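Local coordinates for 3-oxosteroid 1-dehydrogenase (Sterolibacterium denitrificans, PDB 7P18), which probably catalyses the FAD-dependent 1,2-dehydrogenation of 3-oxosteroids, giving 3-oxo-Delta1-steroids and passing the electrons to an acceptor, at residues L21-R25 with Y100-M105; N358-P362 with V462-Y466; A368-E372 with R490-G494. All coordinates share one frame; numbering follows the deposited sequence.

In the fold
From the N terminus, contact 1 comes first: 74 residues, about half of them helical, lead out from helix 17-28 and back to it through the end of helix 84-104, closing the loop before either other contact opens. It joins helix 17-28 of the Rossmann-type fold to helix 84-104. Contact 2 opens in segment 358-362, a turn and the N-cap of helix 363-377, and closes at helix 462-466. Contact 3 lays helix 363-377 on strand 486-502 of its antiparallel sheet, the next element after 462-466, so the two cross rather than nest. Their centres lie about 17 Å apart, whereas contact 1 sits on the opposite side of the chain's centre from contact 3.

Contact 1: L21-R25 with Y100-M105; sequences LAAAR and YINANM
Arg25 and Tyr100 meet because both leave their helices with CG anti to the backbone N, after which the arginine chain bends at chi2 (67°) and lays its CD over the tyrosine ring. CD stands 4.0 Å from the Tyr100 ring centroid, a CH-pi contact on one face. Farther out, Arg25 CZ lies 4.8 Å from that centroid in a cation-pi contact. The guanidinium does not stack flat, its plane being 77° from that of the ring; it presents an edge, with NH1 3.4 Å from Tyr100 CD1. A hydrogen bond from NE to Asn555 OD1 helps to fix its rotation, while the phenol OH is bonded to Asp28 OD2, farther along the arginine's own helix.

Leu21 fills the space beside the ring edge: its CD2 is 4.0 Å from Tyr100 CE2 and 3.8 Å from Ile101 CG1. Met105, its chain running straight out past CG, brings its CE within 3.8 Å of Ala24 CB. With an alanine in place of Tyr100, Arg25 CD and Leu21 CD2 would probably border a gap and Asp28 would lose its phenol partner.

The helix segments cross at 58°. Helix 17-28 follows strand 10-13 of the parallel sheet and a glycine-rich turn, consistent with the first beta-alpha unit of a Rossmann-type FAD-binding fold, here packed against helix 84-104.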
loop_
_atom_site.group_PDB
_atom_site.type_symbol
_atom_site.label_atom_id
_atom_site.label_comp_id
_atom_site.label_asym_id
_atom_site.label_seq_id
_atom_site.Cartn_x
_atom_site.Cartn_y
_atom_site.Cartn_z
ATOM N N LEU A 21 10.619 12.321 2.143
ATOM C CA LEU A 21 10.288 13.404 1.169
ATOM C C LEU A 21 10.204 14.737 1.919
ATOM O O LEU A 21 10.853 15.710 1.473
ATOM C CB LEU A 21 8.977 13.081 0.441
ATOM C CG LEU A 21 8.601 13.962 -0.768
ATOM C CD1 LEU A 21 8.053 15.302 -0.323
ATOM C CD2 LEU A 21 9.767 14.168 -1.696
ATOM N N ALA A 22 9.461 14.790 3.022
ATOM C CA ALA A 22 9.300 16.016 3.827
ATOM C C ALA A 22 10.691 16.489 4.268
ATOM O O ALA A 22 10.963 17.710 4.201
ATOM C CB ALA A 22 8.356 15.803 4.979
ATOM N N ALA A 23 11.548 15.562 4.692
ATOM C CA ALA A 23 12.919 15.859 5.166
ATOM C C ALA A 23 13.739 16.498 4.035
ATOM O O ALA A 23 14.402 17.552 4.281
ATOM C CB ALA A 23 13.570 14.591 5.695
ATOM N N ALA A 24 13.723 15.929 2.850
ATOM C CA ALA A 24 14.506 16.430 1.703
ATOM C C ALA A 24 13.984 17.824 1.331
ATOM O O ALA A 24 14.802 18.743 1.041
ATOM C CB ALA A 24 14.406 15.483 0.542
ATOM N N ARG A 25 12.668 17.984 1.340
ATOM C CA ARG A 25 12.034 19.250 0.904
ATOM C C ARG A 25 12.369 20.334 1.928
ATOM O O ARG A 25 12.708 21.449 1.498
ATOM C CB ARG A 25 10.530 19.094 0.691
ATOM C CG ARG A 25 9.838 20.396 0.314
ATOM C CD ARG A 25 10.273 20.888 -1.049
ATOM N NE ARG A 25 9.517 22.076 -1.434
ATOM C CZ ARG A 25 9.664 22.742 -2.571
ATOM N NH1 ARG A 25 10.525 22.348 -3.505
ATOM N NH2 ARG A 25 8.914 23.807 -2.775
ATOM N N TYR A 100 9.100 17.989 -8.356
ATOM C CA TYR A 100 10.170 18.293 -7.398
ATOM C C TYR A 100 11.094 17.083 -7.280
ATOM O O TYR A 100 12.324 17.274 -7.372
ATOM C CB TYR A 100 9.630 18.699 -6.022
ATOM C CG TYR A 100 10.656 18.635 -4.916
ATOM C CD1 TYR A 100 11.735 19.495 -4.869
ATOM C CD2 TYR A 100 10.574 17.656 -3.932
ATOM C CE1 TYR A 100 12.718 19.388 -3.886
ATOM C CE2 TYR A 100 11.529 17.541 -2.942
ATOM C CZ TYR A 100 12.598 18.418 -2.897
ATOM O OH TYR A 100 13.516 18.278 -1.883
ATOM N N ILE A 101 10.536 15.894 -7.067
ATOM C CA ILE A 101 11.359 14.653 -7.041
ATOM C C ILE A 101 12.168 14.578 -8.343
ATOM O O ILE A 101 13.403 14.403 -8.275
ATOM C CB ILE A 101 10.504 13.395 -6.839
ATOM C CG1 ILE A 101 9.904 13.346 -5.433
ATOM C CG2 ILE A 101 11.362 12.181 -7.148
ATOM C CD1 ILE A 101 8.999 12.158 -5.162
ATOM N N ASN A 102 11.497 14.656 -9.494
ATOM C CA ASN A 102 12.125 14.370 -10.802
ATOM C C ASN A 102 13.262 15.374 -11.088
ATOM O O ASN A 102 14.275 14.939 -11.644
ATOM C CB ASN A 102 11.111 14.342 -11.927
ATOM C CG ASN A 102 10.262 13.106 -11.931
ATOM O OD1 ASN A 102 10.535 12.164 -11.178
ATOM N ND2 ASN A 102 9.179 13.160 -12.700
ATOM N N ALA A 103 13.126 16.625 -10.667
ATOM C CA ALA A 103 14.109 17.696 -10.975
ATOM C C ALA A 103 15.258 17.647 -9.952
ATOM O O ALA A 103 16.328 18.117 -10.280
ATOM C CB ALA A 103 13.443 19.052 -11.004
ATOM N N ASN A 104 15.063 17.095 -8.748
ATOM C CA ASN A 104 16.048 17.297 -7.655
ATOM C C ASN A 104 16.593 15.969 -7.097
ATOM O O ASN A 104 17.294 16.048 -6.080
ATOM C CB ASN A 104 15.433 18.177 -6.574
ATOM C CG ASN A 104 15.102 19.544 -7.120
ATOM O OD1 ASN A 104 15.998 20.359 -7.252
ATOM N ND2 ASN A 104 13.846 19.795 -7.466
ATOM N N MET A 105 16.313 14.836 -7.743
ATOM C CA MET A 105 16.690 13.495 -7.220
ATOM C C MET A 105 17.044 12.574 -8.371
ATOM O O MET A 105 16.547 12.794 -9.504
ATOM C CB MET A 105 15.546 12.891 -6.397
ATOM C CG MET A 105 15.128 13.772 -5.206
ATOM S SD MET A 105 13.918 12.899 -4.133
ATOM C CE MET A 105 13.524 14.169 -2.952
#

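Contact 2: N358-P362 with V462-Y466; sequences NEASP and VFDRY
Ala360 and Asp464 bring their CA atoms to 5.3 Å where a type I beta turn, Asn358 to Ser361, meets the short helix 462-466. The turn, closed by Ser361 N to Asn358 O at 2.8 Å, is combined with an Asx turn: Asn358 OD1 accepts from Ala360 N, 2.9 Å away, although the donor sits well above the carbonyl plane and not on a lone pair.

The amide of Asn358 thus works at both ends. While OD1 holds the turn, ND2 gives a nearly straight hydrogen bond to Asp464 OD2 (2.9 Å, 166°). The oxygen is met on its syn side, 29° out of the carboxylate plane, and lies close to the plane of the donor amide; the two flat groups are turned 56° against each other. OD2 also accepts from Gly459 N, so two N-H groups grip this buried oxygen and position the carboxylate. Ala360 CB packs over the face of the carboxylate from which ND2 also comes, 3.5 Å from Asp464 CG.

Phe463 lies beside the acid; its side chain comes within about 7 Å (nearest atoms) of the bound androstadienedione without touching it, and Pro362, the N-cap of helix 363-377, directly precedes Tyr363 of the steroid pocket. Pro362 CG makes an apolar contact with Phe463 CE2 at 3.8 Å. Toward Ala360 O the ring turns its edge, with Phe463 CE2 3.4 Å from that oxygen.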
loop_
_atom_site.group_PDB
_atom_site.type_symbol
_atom_site.label_atom_id
_atom_site.label_comp_id
_atom_site.label_asym_id
_atom_site.label_seq_id
_atom_site.Cartn_x
_atom_site.Cartn_y
_atom_site.Cartn_z
ATOM N N ASN A 358 -17.742 -8.938 -5.920
ATOM C CA ASN A 358 -16.919 -8.902 -7.151
ATOM C C ASN A 358 -15.494 -9.300 -6.787
ATOM O O ASN A 358 -14.823 -8.537 -6.064
ATOM C CB ASN A 358 -17.014 -7.549 -7.862
ATOM C CG ASN A 358 -16.121 -7.444 -9.090
ATOM O OD1 ASN A 358 -15.483 -8.408 -9.497
ATOM N ND2 ASN A 358 -16.089 -6.263 -9.693
ATOM N N GLU A 359 -14.988 -10.437 -7.283
ATOM C CA GLU A 359 -13.621 -10.881 -6.919
ATOM C C GLU A 359 -12.573 -9.875 -7.403
ATOM O O GLU A 359 -11.523 -9.805 -6.794
ATOM C CB GLU A 359 -13.253 -12.245 -7.498
ATOM C CG GLU A 359 -13.999 -13.405 -6.851
ATOM C CD GLU A 359 -15.433 -13.635 -7.260
ATOM O OE1 GLU A 359 -15.907 -12.979 -8.242
ATOM O OE2 GLU A 359 -16.088 -14.437 -6.580
ATOM N N ALA A 360 -12.848 -9.145 -8.490
ATOM C CA ALA A 360 -11.984 -8.083 -9.019
ATOM C C ALA A 360 -12.185 -6.751 -8.274
ATOM O O ALA A 360 -11.565 -5.790 -8.685
ATOM C CB ALA A 360 -12.249 -7.897 -10.503
ATOM N N SER A 361 -13.050 -6.663 -7.263
ATOM C CA SER A 361 -13.228 -5.403 -6.480
ATOM C C SER A 361 -11.842 -4.847 -6.127
ATOM O O SER A 361 -10.942 -5.583 -5.739
ATOM C CB SER A 361 -14.061 -5.619 -5.248
ATOM O OG SER A 361 -14.002 -4.481 -4.382
ATOM N N PRO A 362 -11.646 -3.512 -6.142
ATOM C CA PRO A 362 -10.503 -2.929 -5.449
ATOM C C PRO A 362 -10.416 -3.515 -4.029
ATOM O O PRO A 362 -11.464 -3.785 -3.433
ATOM C CB PRO A 362 -10.814 -1.423 -5.405
ATOM C CG PRO A 362 -11.704 -1.229 -6.636
ATOM C CD PRO A 362 -12.555 -2.491 -6.700
ATOM N N VAL A 462 -13.132 -1.338 -17.094
ATOM C CA VAL A 462 -11.707 -1.423 -17.533
ATOM C C VAL A 462 -10.779 -1.650 -16.342
ATOM O O VAL A 462 -9.716 -2.211 -16.553
ATOM C CB VAL A 462 -11.273 -0.208 -18.367
ATOM C CG1 VAL A 462 -12.070 -0.175 -19.657
ATOM C CG2 VAL A 462 -11.369 1.100 -17.594
ATOM N N PHE A 463 -11.152 -1.244 -15.126
ATOM C CA PHE A 463 -10.289 -1.522 -13.953
ATOM C C PHE A 463 -10.231 -3.038 -13.747
ATOM O O PHE A 463 -9.123 -3.614 -13.701
ATOM C CB PHE A 463 -10.739 -0.793 -12.680
ATOM C CG PHE A 463 -10.041 -1.355 -11.483
ATOM C CD1 PHE A 463 -8.703 -1.098 -11.242
ATOM C CD2 PHE A 463 -10.685 -2.280 -10.688
ATOM C CE1 PHE A 463 -8.048 -1.692 -10.174
ATOM C CE2 PHE A 463 -10.021 -2.882 -9.633
ATOM C CZ PHE A 463 -8.717 -2.573 -9.369
ATOM N N ASP A 464 -11.381 -3.683 -13.618
ATOM C CA ASP A 464 -11.462 -5.157 -13.423
ATOM C C ASP A 464 -10.631 -5.865 -14.502
ATOM O O ASP A 464 -9.792 -6.729 -14.180
ATOM C CB ASP A 464 -12.889 -5.678 -13.518
ATOM C CG ASP A 464 -13.820 -5.336 -12.375
ATOM O OD1 ASP A 464 -13.547 -4.360 -11.683
ATOM O OD2 ASP A 464 -14.863 -5.984 -12.298
ATOM N N ARG A 465 -10.793 -5.456 -15.759
ATOM C CA ARG A 465 -10.186 -6.170 -16.916
ATOM C C ARG A 465 -8.683 -5.913 -16.997
ATOM O O ARG A 465 -8.004 -6.719 -17.615
ATOM C CB ARG A 465 -10.880 -5.749 -18.208
ATOM C CG ARG A 465 -12.341 -6.160 -18.253
ATOM C CD ARG A 465 -12.960 -6.036 -19.610
ATOM N NE ARG A 465 -13.084 -4.690 -20.133
ATOM C CZ ARG A 465 -14.168 -3.914 -20.035
ATOM N NH1 ARG A 465 -15.231 -4.295 -19.348
ATOM N NH2 ARG A 465 -14.169 -2.723 -20.610
ATOM N N TYR A 466 -8.153 -4.876 -16.348
ATOM C CA TYR A 466 -6.707 -4.562 -16.371
ATOM C C TYR A 466 -5.881 -5.783 -15.934
ATOM O O TYR A 466 -4.799 -5.998 -16.478
ATOM C CB TYR A 466 -6.402 -3.343 -15.502
ATOM C CG TYR A 466 -4.970 -2.875 -15.529
ATOM C CD1 TYR A 466 -4.362 -2.420 -16.689
ATOM C CD2 TYR A 466 -4.213 -2.865 -14.373
ATOM C CE1 TYR A 466 -3.037 -1.996 -16.694
ATOM C CE2 TYR A 466 -2.894 -2.440 -14.354
ATOM C CZ TYR A 466 -2.299 -2.004 -15.526
ATOM O OH TYR A 466 -1.009 -1.578 -15.409
#

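Contact 3: A368-E372 with R490-G494; sequences AAMYE and RVDAG
Packing by Met370 and Tyr371 on Val491 and Ala493 carries this crossing. Met370 leaves its helix with CG anti to the carbonyl carbon and bends at chi3 (66°), which carries its methyl group against the strand backbone. There CE lies 3.2 Å from Val491 O, 3.5 Å from Ala493 N and 4.0 Å from Ala493 CB, so the thioether end rests on peptide groups as much as on side chains. Tyr371 approaches Ala493 obliquely, its CE2 3.8 Å from the methyl CB, and its ring also meets that of Trp322.

In the fold, this is a helix laid across a strand of the antiparallel sheet in which 486-502 pairs with 320-326 and 383-387: the segment axes are 9.1 Å apart at closest and run at 101°. Strand 486-502 is bonded through its backbone to Ala383 at Val491 and to Val323 at Gly494, while Ala493 is the centre of an inverse gamma turn.

The polar link is indirect. One water donates both to Tyr371 OH (2.9 Å from the water oxygen) and to Ala493 O, also at 2.9 Å, bridging helix and strand; the phenol OH is hydrogen-bonded in addition to Pro287 O.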
loop_
_atom_site.group_PDB
_atom_site.type_symbol
_atom_site.label_atom_id
_atom_site.label_comp_id
_atom_site.label_asym_id
_atom_site.label_seq_id
_atom_site.Cartn_x
_atom_site.Cartn_y
_atom_site.Cartn_z
ATOM N N ALA A 368 -13.949 -4.399 3.092
ATOM C CA ALA A 368 -15.200 -3.866 3.663
ATOM C C ALA A 368 -16.341 -4.851 3.423
ATOM O O ALA A 368 -17.158 -5.032 4.337
ATOM C CB ALA A 368 -15.526 -2.516 3.085
ATOM N N ALA A 369 -16.385 -5.500 2.259
ATOM C CA ALA A 369 -17.460 -6.434 1.895
ATOM C C ALA A 369 -17.327 -7.706 2.740
ATOM O O ALA A 369 -18.375 -8.313 2.992
ATOM C CB ALA A 369 -17.427 -6.759 0.415
ATOM N N MET A 370 -16.114 -8.123 3.093
ATOM C CA MET A 370 -15.916 -9.322 3.985
ATOM C C MET A 370 -16.613 -9.033 5.331
ATOM O O MET A 370 -17.415 -9.863 5.799
ATOM C CB MET A 370 -14.439 -9.627 4.208
ATOM C CG MET A 370 -13.717 -10.139 2.966
ATOM S SD MET A 370 -11.996 -10.336 3.191
ATOM C CE MET A 370 -11.899 -11.657 4.405
ATOM N N TYR A 371 -16.394 -7.850 5.890
ATOM C CA TYR A 371 -17.031 -7.447 7.181
ATOM C C TYR A 371 -18.533 -7.334 6.985
ATOM O O TYR A 371 -19.313 -7.770 7.861
ATOM C CB TYR A 371 -16.386 -6.192 7.763
ATOM C CG TYR A 371 -15.084 -6.434 8.475
ATOM C CD1 TYR A 371 -15.043 -7.056 9.722
ATOM C CD2 TYR A 371 -13.872 -6.110 7.892
ATOM C CE1 TYR A 371 -13.843 -7.286 10.376
ATOM C CE2 TYR A 371 -12.669 -6.315 8.532
ATOM C CZ TYR A 371 -12.650 -6.947 9.768
ATOM O OH TYR A 371 -11.461 -7.129 10.377
ATOM N N GLU A 372 -18.978 -6.772 5.873
ATOM C CA GLU A 372 -20.424 -6.580 5.627
ATOM C C GLU A 372 -21.097 -7.950 5.542
ATOM O O GLU A 372 -22.170 -8.140 6.191
ATOM C CB GLU A 372 -20.669 -5.752 4.366
ATOM C CG GLU A 372 -22.091 -5.272 4.225
ATOM C CD GLU A 372 -23.113 -6.278 3.729
ATOM O OE1 GLU A 372 -22.697 -7.311 3.114
ATOM O OE2 GLU A 372 -24.340 -6.033 3.965
ATOM N N ARG A 490 -7.220 -19.530 2.037
ATOM C CA ARG A 490 -7.884 -18.793 3.128
ATOM C C ARG A 490 -7.553 -17.307 2.977
ATOM O O ARG A 490 -6.385 -16.933 3.148
ATOM C CB ARG A 490 -7.413 -19.327 4.482
ATOM C CG ARG A 490 -8.023 -18.577 5.664
ATOM C CD ARG A 490 -7.367 -18.947 6.999
ATOM N NE ARG A 490 -5.936 -19.146 6.873
ATOM C CZ ARG A 490 -5.249 -20.198 7.329
ATOM N NH1 ARG A 490 -5.814 -21.068 8.155
ATOM N NH2 ARG A 490 -3.970 -20.317 7.004
ATOM N N VAL A 491 -8.567 -16.513 2.709
ATOM C CA VAL A 491 -8.426 -15.046 2.543
ATOM C C VAL A 491 -8.805 -14.359 3.873
ATOM O O VAL A 491 -10.001 -14.284 4.241
ATOM C CB VAL A 491 -9.257 -14.577 1.339
ATOM C CG1 VAL A 491 -9.158 -13.107 1.228
ATOM C CG2 VAL A 491 -8.741 -15.190 0.038
ATOM N N ASP A 492 -7.801 -13.842 4.543
ATOM C CA ASP A 492 -8.000 -13.092 5.805
ATOM C C ASP A 492 -8.360 -11.636 5.493
ATOM O O ASP A 492 -7.973 -11.125 4.401
ATOM C CB ASP A 492 -6.738 -13.183 6.660
ATOM C CG ASP A 492 -6.611 -14.519 7.384
ATOM O OD1 ASP A 492 -7.614 -14.944 7.937
ATOM O OD2 ASP A 492 -5.494 -15.100 7.350
ATOM N N ALA A 493 -9.056 -10.967 6.401
ATOM C CA ALA A 493 -9.306 -9.498 6.267
ATOM C C ALA A 493 -8.034 -8.777 6.670
ATOM O O ALA A 493 -7.965 -8.311 7.835
ATOM C CB ALA A 493 -10.484 -9.084 7.133
ATOM N N GLY A 494 -7.035 -8.784 5.786
ATOM C CA GLY A 494 -5.739 -8.133 5.975
ATOM C C GLY A 494 -5.799 -6.622 5.753
ATOM O O GLY A 494 -6.885 -6.078 5.553
HETATM O O HOH W 1 -8.585 -7.252 10.411
#